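Peptidoglycan D,D-transpeptidase MrdA (Pseudomonas aeruginosa, PDB 7KIS) probably cross-links the peptide strands of cell-wall peptidoglycan as a penicillin-binding D,D-transpeptidase, and is caught here acylated by a diazabicyclooctane inhibitor. Local coordinates at residues S327-A332 and A403-F408; P331-A336 and T387-L392; L392-G397 and E444-G449; L425-E430 and G453-T458; Q464-L469 and L567-A572. One frame throughout, in Å; residues are numbered along the deposited sequence.

Overall arrangement
All five contacts lie within the transpeptidase domain, close to the acylated Ser327 that contact 1 contains. Contacts 1 and 2 share helix 330-340, which packs against helix 398-407 in contact 1 and helix 386-396 in contact 2; their centres are about 9 Å apart. Contact 3 continues along helix 386-396 to helix 443-449, with its centre about 8 Å from that of contact 2. Contact 4 pairs the loops before helix 429-435 and helix 459-470. Contact 5 lays helix 459-470 on the antiparallel sheet, about 22 Å from contact 3 between centres. Contacts 1 and 3 alternate along the chain, as do 3 and 4, so the segments of the helical region interleave in sequence near the active site.

Contact 1: S327-A332 and A403-F408; sequences STVKPA and AFMSRF. With C9D ((2S,5R)-1-formyl-N'-[(3R)-pyrrolidine-3-carbonyl]-5-[(sulfooxy)amino]piperidine-2-carbohydrazide), chain C.
Met405 reaches from helix 398-407 to the start of helix 330-340, where its SD and CE both rest on Ala332 CB, CE at 3.7 Å. Its chain is bent at chi2 (-63°) and chi3 (-76°), and the second bend turns the methyl toward Val329, with CE 3.8 Å from Val329 CB. These two side chains cross at about a right angle. Ala332 CB also lies over one face of the Phe408 ring, offset toward the rim, in a CH-pi contact 4.2 Å from the ring centroid. Phe404 meets the backbone of Ala332 obliquely, CE1 lying 3.7 Å from Ala332 O. Met465 of helix 459-470 packs on both Ala332 and Phe408. Ahead of the packed turn, Ser327 OG is covalently joined to C9D CAG, and Ser327 N makes a weak hydrogen bond to C9D OAA. Lys330 NZ forms a salt bridge with Asp386 and a hydrogen bond with Ser384. Ser327 to Lys330 form the SxxK motif of penicillin-binding proteins, where a short 3-10 turn leads into helix 330-340.

Contact 2: P331-A336 and T387-L392; sequences PAVALA and TYFYDL
Val333 CG1 and Leu392 CG are each anti to their own backbone N (chi1 -179° and -168°), which sets the valine methyl and the leucine CG on the side facing the other helix. This is helix-helix packing in the helical part of the transpeptidase fold: helix 330-340, which carries the SxxK lysine, against helix 386-396. The local axes run 10.3 Å apart, with their N-to-C directions at 39°. Phe389 presents the edge of its ring to the partner helix. Ala334 CB and Val333 CG1 both lie near the ring plane, and Phe389 CE2 comes within 3.9 Å of Ala334 CB. Leu392 spans the same pair of residues, CD1 lying 4.0 Å from Ala334 CA while CD2 packs 3.7 Å from Val333 CG1. No hydrogen bond crosses this buried interface; Leu392 CD2 also rests on the carbonyl oxygen of Val333. Tyr390, on the same helix, touches the bound C9D. Within that helix, Tyr388 CD1 sits 3.8 Å above the plane of the Phe389 ring, over its centre.

Contact 3: L392-G397 and E444-G449; sequences LAHKLG and ETLILG
Ala393 and Gly449 form the close point of a buried helix-helix crossing without hydrogen bonds, where the end of helix 386-396 meets helix 443-449, whose backbone hydrogen bonds are partly weak, in the helical part of the transpeptidase fold. The short axes pass 8.1 Å apart, with an angle of 129° between their N-to-C directions. Gly449 has no side chain, which allows its CA to come 4.9 Å from Ala393 CA. Ala393 CB is directed at the partner helix and packs 3.7 Å from Gly449 CA, beside the carbonyl of Thr445. Thr445 CG2 is anti to its backbone N and lies 3.5 Å from Ala393 O, with the backbone carbon of Gly397 a little beyond; its hydroxyl OG1 is hydrogen-bonded to Trp440 NE1. At the more open margin His394 and Leu446 lie side by side and point the same way, Leu446 CD2 touching His394 CB at 3.6 Å. Gly397, with positive phi, takes the chain out of one helix and stands just before the next. That next helix, 398-407, covers Thr445 through Ile398. Tyr355 of strand 354-355 touches both His394 and Leu446, while Leu396 packs on Ala336 and Ala340 of helix 330-340.

Contact 4: L425-E430 and G453-T458; sequences LMPSRE and GYMQAT
Leu425 and Gln456 pair through two backbone hydrogen bonds, an antiparallel hydrogen-bonded pair that stands as a single bridge. Gln456 N donates to Leu425 O at 2.8 Å, in the carbonyl plane and on a lone pair. The return bond, from Leu425 N to Gln456 O at 2.9 Å, is also nearly straight (165° at the hydrogen), but its donor stands above the acceptor's carbonyl plane. A CA-H...O contact from Met455 CA to Leu425 O, 3.4 Å long, adds to the polar group. The apolar contacts flank the bridge. Leu425 and Tyr454 lie side by side, pointing the same way, with CD2 4.2 Å from Tyr454 CB. Met455, with CG anti to the backbone N (chi1 -173°) and the chain extended beyond it, meets two partners: its CB is 4.0 Å from Pro427 CD, and its CE is 3.7 Å from Met426 SD. Capping marks both segments: Ser428 OG accepts from Glu430 N at the N-cap of helix 429-435, and Thr458 is the N-cap of helix 459-470. Met426 continues onto Met405 and Met455 onto Pro325. The whole is an isolated beta bridge joining two helix-leading loops of the transpeptidase domain.

Contact 5: Q464-L469 and L567-A572; sequences QMTALL and LFVGFA
Thr466 OG1 is held by the carbonyl of Leu462 one turn earlier in its own helix, and from there it faces strand 566-572, lying 3.3 Å from Val569 CB. This hydroxyl lies beside the backbone N (chi1 -40°), roughly anti to the carbonyl carbon, an orientation in which it serves the helix backbone and packs against the valine at once. The Thr466 and Val569 side chains cross obliquely. The other branch, Thr466 CG2, lies against the backbone of Gly570, 3.5 Å from its carbonyl carbon; glycine here presents bare backbone to the methyl. The local axes run 7.8 Å apart with 35° between their N-to-C directions, and Thr466 and Gly570 are the residues of closest CA approach. Phe571 CG sits between its backbone N and carbonyl carbon (chi1 56°), and the ring leans obliquely on the helix. CD2 is 3.7 Å from Thr466 O, while CE2 meets Leu469 CB at 4.0 Å. The interface is buried, without hydrogen bonds across it. Leu469 goes on to Trp506 and Met513 of helix 504-518, which also touches Phe571 through Asp510. In the antiparallel sheet, strand 566-572 lies between strand 579-585 and strand 536-541. The latter bears Lys538 and Gly540 of the KSG motif, whose backbones are hydrogen-bonded to those of Val569 and Leu567. Phe568 packs on Val599 of helix 591-607, so the strand is set among two helices and its two neighbouring strands.

Contact 1: S327-A332 and A403-F408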
# COMPACT_ATOMS: atom_id res chain seq x y z
N SER A 327 -8.77 -12.50 3.11
CA SER A 327 -8.01 -13.67 2.70
C SER A 327 -6.63 -13.34 2.16
O SER A 327 -5.81 -14.25 2.00
CB SER A 327 -8.80 -14.46 1.64
OG SER A 327 -10.07 -14.85 2.13
N THR A 328 -6.35 -12.06 1.87
CA THR A 328 -5.06 -11.70 1.29
C THR A 328 -3.89 -11.99 2.22
O THR A 328 -2.76 -12.16 1.74
CB THR A 328 -5.06 -10.22 0.90
OG1 THR A 328 -5.18 -9.41 2.08
CG2 THR A 328 -6.23 -9.91 -0.04
N VAL A 329 -4.11 -12.04 3.54
CA VAL A 329 -3.03 -12.32 4.48
C VAL A 329 -2.62 -13.78 4.54
O VAL A 329 -1.58 -14.09 5.13
CB VAL A 329 -3.38 -11.91 5.93
CG1 VAL A 329 -3.59 -10.42 6.02
CG2 VAL A 329 -4.61 -12.67 6.39
N LYS A 330 -3.42 -14.68 3.97
CA LYS A 330 -3.20 -16.11 4.15
C LYS A 330 -1.80 -16.58 3.78
O LYS A 330 -1.28 -17.48 4.47
CB LYS A 330 -4.27 -16.89 3.38
CG LYS A 330 -5.64 -16.84 4.04
CD LYS A 330 -6.73 -17.41 3.14
CE LYS A 330 -8.08 -17.38 3.84
NZ LYS A 330 -9.05 -18.31 3.21
N PRO A 331 -1.14 -16.07 2.73
CA PRO A 331 0.27 -16.45 2.52
C PRO A 331 1.16 -16.13 3.71
O PRO A 331 1.97 -16.97 4.12
CB PRO A 331 0.66 -15.66 1.27
CG PRO A 331 -0.62 -15.46 0.54
CD PRO A 331 -1.64 -15.25 1.61
N ALA A 332 1.03 -14.92 4.27
CA ALA A 332 1.84 -14.55 5.42
C ALA A 332 1.48 -15.40 6.64
O ALA A 332 2.36 -15.75 7.43
CB ALA A 332 1.67 -13.07 5.73
N ALA A 403 3.17 -11.62 16.50
CA ALA A 403 4.60 -11.33 16.38
C ALA A 403 5.09 -11.52 14.95
O ALA A 403 5.93 -10.74 14.47
CB ALA A 403 5.39 -12.21 17.34
N PHE A 404 4.59 -12.54 14.26
CA PHE A 404 5.04 -12.80 12.89
C PHE A 404 4.46 -11.78 11.91
O PHE A 404 5.19 -11.23 11.07
CB PHE A 404 4.67 -14.22 12.47
CG PHE A 404 5.43 -14.71 11.27
CD1 PHE A 404 4.99 -14.43 9.99
CD2 PHE A 404 6.59 -15.46 11.43
CE1 PHE A 404 5.69 -14.88 8.89
CE2 PHE A 404 7.29 -15.92 10.33
CZ PHE A 404 6.84 -15.62 9.06
N MET A 405 3.16 -11.52 12.00
CA MET A 405 2.54 -10.55 11.11
C MET A 405 3.02 -9.13 11.39
O MET A 405 2.89 -8.26 10.52
CB MET A 405 1.01 -10.62 11.22
CG MET A 405 0.44 -12.00 10.96
SD MET A 405 0.76 -12.59 9.29
CE MET A 405 -0.44 -11.65 8.36
N SER A 406 3.58 -8.88 12.57
CA SER A 406 4.17 -7.57 12.84
C SER A 406 5.47 -7.40 12.07
O SER A 406 5.74 -6.32 11.53
CB SER A 406 4.40 -7.39 14.34
OG SER A 406 4.46 -6.02 14.68
N ARG A 407 6.30 -8.45 12.02
CA ARG A 407 7.53 -8.39 11.25
C ARG A 407 7.27 -8.20 9.76
O ARG A 407 8.19 -7.85 9.02
CB ARG A 407 8.37 -9.65 11.49
CG ARG A 407 8.61 -9.94 12.96
CD ARG A 407 10.01 -10.48 13.21
NE ARG A 407 10.31 -11.65 12.39
CZ ARG A 407 10.15 -12.91 12.79
NH1 ARG A 407 9.68 -13.16 14.01
NH2 ARG A 407 10.45 -13.91 11.98
N PHE A 408 6.03 -8.43 9.31
CA PHE A 408 5.63 -8.16 7.94
C PHE A 408 5.15 -6.73 7.74
O PHE A 408 4.84 -6.34 6.61
CB PHE A 408 4.52 -9.13 7.52
CG PHE A 408 5.01 -10.30 6.71
CD1 PHE A 408 5.74 -11.31 7.30
CD2 PHE A 408 4.73 -10.38 5.35
CE1 PHE A 408 6.19 -12.39 6.56
CE2 PHE A 408 5.18 -11.45 4.60
CZ PHE A 408 5.91 -12.46 5.21
OAF C9D C . -11.62 -13.63 -4.78
SAY C9D C . -12.34 -14.61 -3.88
OAD C9D C . -13.83 -14.37 -3.91
OAE C9D C . -11.98 -15.93 -4.52
OAR C9D C . -11.75 -14.52 -2.29
NAQ C9D C . -11.74 -15.85 -1.74
CAU C9D C . -12.78 -15.97 -0.63
CAJ C9D C . -13.65 -14.77 -0.64
CB C9D C . -14.56 -14.71 0.52
CAM C9D C . -12.06 -16.19 0.70
N C9D C . -12.39 -15.15 1.75
CAG C9D C . -11.32 -14.29 2.24
OAA C9D C . -11.55 -13.16 2.53
CA C9D C . -13.81 -14.64 1.84
C C9D C . -14.59 -15.44 2.87
O C9D C . -15.75 -15.21 3.02
NAP C9D C . -13.95 -16.50 3.67
NAO C9D C . -14.77 -17.20 4.60
CAS C9D C . -15.37 -16.48 5.73
OAB C9D C . -15.17 -15.32 5.88
CAV C9D C . -16.30 -17.26 6.73
CAI C9D C . -17.26 -18.17 5.89
CAH C9D C . -18.68 -17.46 5.96
NAN C9D C . -18.66 -16.78 7.13
CAL C9D C . -17.09 -16.36 7.39

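Contact 2: P331-A336 and T387-L392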
# COMPACT_ATOMS: atom_id res chain seq x y z
N PRO A 331 -1.14 -16.07 2.73
CA PRO A 331 0.27 -16.45 2.52
C PRO A 331 1.16 -16.13 3.71
O PRO A 331 1.97 -16.97 4.12
CB PRO A 331 0.66 -15.66 1.27
CG PRO A 331 -0.62 -15.46 0.54
CD PRO A 331 -1.64 -15.25 1.61
N ALA A 332 1.03 -14.92 4.27
CA ALA A 332 1.84 -14.55 5.42
C ALA A 332 1.48 -15.40 6.64
O ALA A 332 2.36 -15.75 7.43
CB ALA A 332 1.67 -13.07 5.73
N VAL A 333 0.20 -15.72 6.81
CA VAL A 333 -0.20 -16.59 7.91
C VAL A 333 0.39 -17.98 7.73
O VAL A 333 0.83 -18.62 8.69
CB VAL A 333 -1.74 -16.63 8.02
CG1 VAL A 333 -2.17 -17.51 9.18
CG2 VAL A 333 -2.29 -15.22 8.18
N ALA A 334 0.41 -18.48 6.49
CA ALA A 334 1.01 -19.78 6.22
C ALA A 334 2.50 -19.78 6.57
O ALA A 334 3.01 -20.76 7.13
CB ALA A 334 0.81 -20.16 4.75
N LEU A 335 3.20 -18.69 6.26
CA LEU A 335 4.60 -18.59 6.63
C LEU A 335 4.78 -18.49 8.14
O LEU A 335 5.80 -18.94 8.67
CB LEU A 335 5.24 -17.37 5.94
CG LEU A 335 5.61 -17.55 4.47
CD1 LEU A 335 6.20 -16.27 3.92
CD2 LEU A 335 6.58 -18.71 4.30
N ALA A 336 3.80 -17.91 8.84
CA ALA A 336 3.85 -17.88 10.29
C ALA A 336 3.75 -19.29 10.88
O ALA A 336 4.47 -19.63 11.82
CB ALA A 336 2.74 -16.99 10.85
N THR A 387 -10.70 -23.32 6.61
CA THR A 387 -10.47 -24.30 7.68
C THR A 387 -8.98 -24.58 7.85
O THR A 387 -8.52 -24.79 8.98
CB THR A 387 -11.24 -25.59 7.38
OG1 THR A 387 -10.82 -26.12 6.12
CG2 THR A 387 -12.73 -25.31 7.34
N TYR A 388 -8.23 -24.60 6.75
CA TYR A 388 -6.78 -24.80 6.84
C TYR A 388 -6.14 -23.73 7.70
O TYR A 388 -5.28 -24.02 8.54
CB TYR A 388 -6.17 -24.82 5.44
CG TYR A 388 -4.66 -25.01 5.40
CD1 TYR A 388 -3.79 -23.94 5.59
CD2 TYR A 388 -4.11 -26.26 5.15
CE1 TYR A 388 -2.42 -24.12 5.54
CE2 TYR A 388 -2.74 -26.44 5.10
CZ TYR A 388 -1.90 -25.37 5.30
OH TYR A 388 -0.54 -25.54 5.25
N PHE A 389 -6.53 -22.47 7.50
CA PHE A 389 -5.97 -21.38 8.29
C PHE A 389 -6.67 -21.20 9.62
O PHE A 389 -6.08 -20.63 10.55
CB PHE A 389 -6.00 -20.09 7.47
CG PHE A 389 -5.17 -20.16 6.21
CD1 PHE A 389 -5.73 -20.61 5.03
CD2 PHE A 389 -3.84 -19.79 6.22
CE1 PHE A 389 -4.97 -20.69 3.87
CE2 PHE A 389 -3.08 -19.87 5.07
CZ PHE A 389 -3.64 -20.31 3.89
N TYR A 390 -7.92 -21.65 9.73
CA TYR A 390 -8.52 -21.83 11.05
C TYR A 390 -7.68 -22.78 11.89
O TYR A 390 -7.35 -22.49 13.05
CB TYR A 390 -9.95 -22.38 10.92
CG TYR A 390 -10.99 -21.39 10.45
CD1 TYR A 390 -10.86 -20.03 10.70
CD2 TYR A 390 -12.11 -21.82 9.75
CE1 TYR A 390 -11.82 -19.12 10.28
CE2 TYR A 390 -13.07 -20.92 9.32
CZ TYR A 390 -12.92 -19.58 9.58
OH TYR A 390 -13.88 -18.70 9.15
N ASP A 391 -7.31 -23.92 11.31
CA ASP A 391 -6.50 -24.91 12.01
C ASP A 391 -5.08 -24.40 12.24
O ASP A 391 -4.48 -24.66 13.30
CB ASP A 391 -6.49 -26.22 11.22
CG ASP A 391 -5.64 -27.29 11.87
OD1 ASP A 391 -6.11 -27.92 12.83
OD2 ASP A 391 -4.49 -27.49 11.41
N LEU A 392 -4.51 -23.69 11.26
CA LEU A 392 -3.15 -23.18 11.41
C LEU A 392 -3.07 -22.14 12.52
O LEU A 392 -2.16 -22.18 13.36
CB LEU A 392 -2.66 -22.59 10.09
CG LEU A 392 -1.17 -22.26 9.95
CD1 LEU A 392 -0.69 -22.52 8.54
CD2 LEU A 392 -0.89 -20.82 10.35

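Contact 3: L392-G397 and E444-G449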
# COMPACT_ATOMS: atom_id res chain seq x y z
N LEU A 392 -4.51 -23.69 11.26
CA LEU A 392 -3.15 -23.18 11.41
C LEU A 392 -3.07 -22.14 12.52
O LEU A 392 -2.16 -22.18 13.36
CB LEU A 392 -2.66 -22.59 10.09
CG LEU A 392 -1.17 -22.26 9.95
CD1 LEU A 392 -0.69 -22.52 8.54
CD2 LEU A 392 -0.89 -20.82 10.35
N ALA A 393 -4.01 -21.19 12.54
CA ALA A 393 -4.00 -20.15 13.56
C ALA A 393 -4.20 -20.74 14.95
O ALA A 393 -3.68 -20.20 15.94
CB ALA A 393 -5.07 -19.11 13.27
N HIS A 394 -4.95 -21.83 15.06
CA HIS A 394 -5.17 -22.46 16.35
C HIS A 394 -3.88 -23.04 16.91
O HIS A 394 -3.48 -22.72 18.03
CB HIS A 394 -6.24 -23.55 16.23
CG HIS A 394 -6.71 -24.09 17.55
ND1 HIS A 394 -7.23 -23.29 18.54
CD2 HIS A 394 -6.72 -25.35 18.04
CE1 HIS A 394 -7.55 -24.03 19.58
NE2 HIS A 394 -7.25 -25.29 19.30
N LYS A 395 -3.21 -23.89 16.13
CA LYS A 395 -1.98 -24.53 16.58
C LYS A 395 -0.82 -23.55 16.73
O LYS A 395 0.20 -23.92 17.32
CB LYS A 395 -1.58 -25.65 15.61
CG LYS A 395 -2.60 -26.76 15.50
CD LYS A 395 -1.99 -28.01 14.91
CE LYS A 395 -1.95 -27.95 13.39
NZ LYS A 395 -3.04 -28.77 12.79
N LEU A 396 -0.96 -22.33 16.24
CA LEU A 396 0.10 -21.34 16.30
C LEU A 396 -0.02 -20.41 17.50
O LEU A 396 0.98 -20.08 18.13
CB LEU A 396 0.11 -20.50 15.02
CG LEU A 396 1.11 -19.34 14.91
CD1 LEU A 396 2.53 -19.86 14.82
CD2 LEU A 396 0.79 -18.47 13.70
N GLY A 397 -1.23 -19.98 17.83
CA GLY A 397 -1.40 -19.07 18.94
C GLY A 397 -1.25 -17.63 18.49
O GLY A 397 -0.46 -17.30 17.60
N GLU A 444 -11.08 -16.06 18.77
CA GLU A 444 -10.65 -14.82 18.14
C GLU A 444 -9.36 -14.99 17.34
O GLU A 444 -9.08 -14.15 16.47
CB GLU A 444 -10.45 -13.72 19.19
CG GLU A 444 -11.75 -13.20 19.78
CD GLU A 444 -11.51 -12.16 20.86
OE1 GLU A 444 -10.64 -12.39 21.72
OE2 GLU A 444 -12.19 -11.11 20.83
N THR A 445 -8.58 -16.03 17.61
CA THR A 445 -7.38 -16.29 16.82
C THR A 445 -7.72 -16.91 15.47
O THR A 445 -7.00 -16.66 14.49
CB THR A 445 -6.43 -17.20 17.59
OG1 THR A 445 -6.34 -16.77 18.95
CG2 THR A 445 -5.04 -17.17 16.97
N LEU A 446 -8.79 -17.70 15.39
CA LEU A 446 -9.12 -18.37 14.14
C LEU A 446 -9.59 -17.38 13.07
O LEU A 446 -9.25 -17.53 11.89
CB LEU A 446 -10.19 -19.43 14.38
CG LEU A 446 -10.05 -20.26 15.66
CD1 LEU A 446 -11.19 -21.26 15.77
CD2 LEU A 446 -8.71 -20.97 15.69
N ILE A 447 -10.36 -16.37 13.47
CA ILE A 447 -10.78 -15.35 12.51
C ILE A 447 -9.58 -14.55 12.01
O ILE A 447 -9.60 -14.03 10.89
CB ILE A 447 -11.86 -14.44 13.13
CG1 ILE A 447 -11.28 -13.61 14.28
CG2 ILE A 447 -13.05 -15.27 13.60
CD1 ILE A 447 -12.33 -12.94 15.15
N LEU A 448 -8.53 -14.45 12.82
CA LEU A 448 -7.32 -13.76 12.38
C LEU A 448 -6.54 -14.60 11.37
O LEU A 448 -5.84 -14.04 10.52
CB LEU A 448 -6.44 -13.42 13.58
CG LEU A 448 -6.74 -12.07 14.24
CD1 LEU A 448 -5.98 -11.94 15.54
CD2 LEU A 448 -6.38 -10.94 13.29
N GLY A 449 -6.63 -15.92 11.46
CA GLY A 449 -5.95 -16.78 10.51
C GLY A 449 -6.39 -16.57 9.07
O GLY A 449 -5.64 -16.90 8.15

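Contact 4: L425-E430 and G453-T458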
# COMPACT_ATOMS: atom_id res chain seq x y z
N LEU A 425 -3.89 -1.98 12.74
CA LEU A 425 -4.01 -2.74 13.98
C LEU A 425 -3.71 -4.20 13.71
O LEU A 425 -4.35 -4.82 12.85
CB LEU A 425 -5.40 -2.57 14.60
CG LEU A 425 -5.61 -3.32 15.92
CD1 LEU A 425 -4.63 -2.85 16.97
CD2 LEU A 425 -7.04 -3.14 16.40
N MET A 426 -2.74 -4.75 14.43
CA MET A 426 -2.50 -6.19 14.48
C MET A 426 -2.77 -6.64 15.90
O MET A 426 -1.89 -6.50 16.77
CB MET A 426 -1.07 -6.53 14.05
CG MET A 426 -0.82 -8.02 13.90
SD MET A 426 -2.25 -8.88 13.21
CE MET A 426 -1.85 -10.58 13.61
N PRO A 427 -3.95 -7.17 16.19
CA PRO A 427 -4.34 -7.39 17.59
C PRO A 427 -3.48 -8.44 18.28
O PRO A 427 -3.04 -9.42 17.68
CB PRO A 427 -5.80 -7.85 17.49
CG PRO A 427 -5.94 -8.38 16.11
CD PRO A 427 -5.02 -7.57 15.25
N SER A 428 -3.27 -8.22 19.57
CA SER A 428 -2.48 -9.10 20.41
C SER A 428 -3.23 -9.29 21.72
O SER A 428 -4.28 -8.68 21.95
CB SER A 428 -1.07 -8.55 20.63
OG SER A 428 -0.96 -7.88 21.88
N ARG A 429 -2.69 -10.13 22.60
CA ARG A 429 -3.32 -10.31 23.91
C ARG A 429 -3.18 -9.06 24.77
O ARG A 429 -4.07 -8.77 25.58
CB ARG A 429 -2.71 -11.52 24.62
CG ARG A 429 -3.34 -11.83 25.98
CD ARG A 429 -2.80 -13.11 26.59
NE ARG A 429 -2.41 -14.10 25.59
CZ ARG A 429 -3.19 -15.10 25.19
NH1 ARG A 429 -2.75 -15.96 24.27
NH2 ARG A 429 -4.40 -15.25 25.71
N GLU A 430 -2.09 -8.32 24.62
CA GLU A 430 -1.91 -7.09 25.39
C GLU A 430 -2.83 -5.97 24.92
O GLU A 430 -3.29 -5.17 25.74
CB GLU A 430 -0.45 -6.64 25.33
CG GLU A 430 0.57 -7.77 25.49
CD GLU A 430 0.74 -8.23 26.93
OE1 GLU A 430 -0.28 -8.46 27.62
OE2 GLU A 430 1.90 -8.38 27.37
N GLY A 453 -11.59 -10.25 12.21
CA GLY A 453 -11.59 -9.74 13.57
C GLY A 453 -11.40 -8.24 13.61
O GLY A 453 -11.96 -7.51 12.79
N TYR A 454 -10.62 -7.77 14.58
CA TYR A 454 -10.32 -6.35 14.72
C TYR A 454 -9.12 -5.91 13.89
O TYR A 454 -8.72 -4.75 13.99
CB TYR A 454 -10.09 -6.00 16.19
CG TYR A 454 -11.05 -6.68 17.13
CD1 TYR A 454 -12.37 -6.26 17.23
CD2 TYR A 454 -10.65 -7.76 17.92
CE1 TYR A 454 -13.26 -6.88 18.09
CE2 TYR A 454 -11.53 -8.38 18.78
CZ TYR A 454 -12.83 -7.94 18.86
OH TYR A 454 -13.71 -8.56 19.72
N MET A 455 -8.54 -6.80 13.09
CA MET A 455 -7.32 -6.48 12.36
C MET A 455 -7.58 -5.38 11.34
O MET A 455 -8.55 -5.43 10.57
CB MET A 455 -6.77 -7.72 11.67
CG MET A 455 -5.41 -7.51 11.03
SD MET A 455 -4.90 -8.88 9.98
CE MET A 455 -3.20 -8.45 9.64
N GLN A 456 -6.70 -4.38 11.33
CA GLN A 456 -6.79 -3.24 10.42
C GLN A 456 -5.49 -3.14 9.63
O GLN A 456 -4.40 -3.27 10.19
CB GLN A 456 -7.04 -1.94 11.19
CG GLN A 456 -8.22 -2.00 12.14
CD GLN A 456 -9.34 -1.06 11.73
OE1 GLN A 456 -9.54 -0.79 10.55
NE2 GLN A 456 -10.07 -0.54 12.71
N ALA A 457 -5.62 -2.89 8.33
CA ALA A 457 -4.46 -2.81 7.46
C ALA A 457 -4.71 -1.76 6.38
O ALA A 457 -5.79 -1.73 5.78
CB ALA A 457 -4.15 -4.17 6.82
N THR A 458 -3.70 -0.91 6.14
CA THR A 458 -3.72 0.10 5.09
C THR A 458 -3.25 -0.50 3.77
O THR A 458 -2.42 -1.42 3.76
CB THR A 458 -2.81 1.27 5.47
OG1 THR A 458 -1.48 0.80 5.70
CG2 THR A 458 -3.32 1.96 6.73

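Contact 5: Q464-L469 and L567-A572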
# COMPACT_ATOMS: atom_id res chain seq x y z
N GLN A 464 3.32 -3.51 0.80
CA GLN A 464 4.64 -3.82 1.33
C GLN A 464 4.76 -5.30 1.67
O GLN A 464 5.82 -5.90 1.47
CB GLN A 464 4.94 -2.95 2.56
CG GLN A 464 6.25 -3.28 3.26
CD GLN A 464 7.43 -3.38 2.30
OE1 GLN A 464 7.54 -2.62 1.34
NE2 GLN A 464 8.32 -4.33 2.57
N MET A 465 3.69 -5.90 2.18
CA MET A 465 3.68 -7.34 2.39
C MET A 465 3.83 -8.09 1.07
O MET A 465 4.51 -9.11 1.00
CB MET A 465 2.39 -7.76 3.10
CG MET A 465 2.07 -9.24 2.97
SD MET A 465 0.31 -9.59 3.15
CE MET A 465 0.21 -11.20 2.38
N THR A 466 3.21 -7.57 0.00
CA THR A 466 3.34 -8.19 -1.31
C THR A 466 4.76 -8.08 -1.83
O THR A 466 5.31 -9.04 -2.38
CB THR A 466 2.36 -7.56 -2.29
OG1 THR A 466 1.11 -7.32 -1.63
CG2 THR A 466 2.14 -8.47 -3.48
N ALA A 467 5.38 -6.91 -1.67
CA ALA A 467 6.79 -6.76 -2.04
C ALA A 467 7.69 -7.63 -1.17
O ALA A 467 8.72 -8.11 -1.64
CB ALA A 467 7.21 -5.29 -1.93
N LEU A 468 7.30 -7.84 0.09
CA LEU A 468 8.10 -8.68 0.98
C LEU A 468 8.10 -10.13 0.52
O LEU A 468 9.15 -10.79 0.54
CB LEU A 468 7.55 -8.57 2.40
CG LEU A 468 8.56 -8.47 3.55
CD1 LEU A 468 9.77 -7.65 3.15
CD2 LEU A 468 7.87 -7.88 4.77
N LEU A 469 6.95 -10.65 0.11
CA LEU A 469 6.90 -12.00 -0.43
C LEU A 469 7.68 -12.11 -1.74
O LEU A 469 8.23 -13.17 -2.05
CB LEU A 469 5.45 -12.43 -0.64
CG LEU A 469 4.63 -12.61 0.64
CD1 LEU A 469 3.14 -12.62 0.33
CD2 LEU A 469 5.04 -13.88 1.36
N LEU A 567 -10.46 -7.31 -2.78
CA LEU A 567 -9.03 -7.11 -2.61
C LEU A 567 -8.25 -8.11 -3.46
O LEU A 567 -8.68 -9.25 -3.65
CB LEU A 567 -8.62 -7.26 -1.13
CG LEU A 567 -8.61 -6.01 -0.25
CD1 LEU A 567 -10.02 -5.47 -0.06
CD2 LEU A 567 -7.97 -6.31 1.09
N PHE A 568 -7.10 -7.66 -3.96
CA PHE A 568 -6.18 -8.55 -4.67
C PHE A 568 -4.78 -7.96 -4.62
O PHE A 568 -4.58 -6.81 -5.01
CB PHE A 568 -6.62 -8.74 -6.13
CG PHE A 568 -5.89 -9.85 -6.84
CD1 PHE A 568 -4.64 -9.64 -7.40
CD2 PHE A 568 -6.46 -11.11 -6.97
CE1 PHE A 568 -3.97 -10.65 -8.06
CE2 PHE A 568 -5.79 -12.13 -7.62
CZ PHE A 568 -4.55 -11.90 -8.17
N VAL A 569 -3.83 -8.75 -4.13
CA VAL A 569 -2.42 -8.39 -4.16
C VAL A 569 -1.71 -9.35 -5.11
O VAL A 569 -2.25 -10.37 -5.53
CB VAL A 569 -1.79 -8.43 -2.75
CG1 VAL A 569 -2.65 -7.67 -1.76
CG2 VAL A 569 -1.57 -9.87 -2.30
N GLY A 570 -0.47 -9.00 -5.46
CA GLY A 570 0.31 -9.86 -6.33
C GLY A 570 1.59 -9.23 -6.85
O GLY A 570 1.67 -8.01 -7.00
N PHE A 571 2.59 -10.06 -7.13
CA PHE A 571 3.83 -9.61 -7.75
C PHE A 571 4.10 -10.40 -9.02
O PHE A 571 3.62 -11.52 -9.20
CB PHE A 571 5.02 -9.72 -6.78
CG PHE A 571 5.24 -11.10 -6.22
CD1 PHE A 571 6.11 -11.98 -6.83
CD2 PHE A 571 4.59 -11.50 -5.06
CE1 PHE A 571 6.32 -13.25 -6.31
CE2 PHE A 571 4.80 -12.76 -4.53
CZ PHE A 571 5.66 -13.63 -5.16
N ALA A 572 4.87 -9.78 -9.92
CA ALA A 572 5.13 -10.37 -11.23
C ALA A 572 6.40 -9.76 -11.80
O ALA A 572 6.74 -8.62 -11.46
CB ALA A 572 3.94 -10.13 -12.18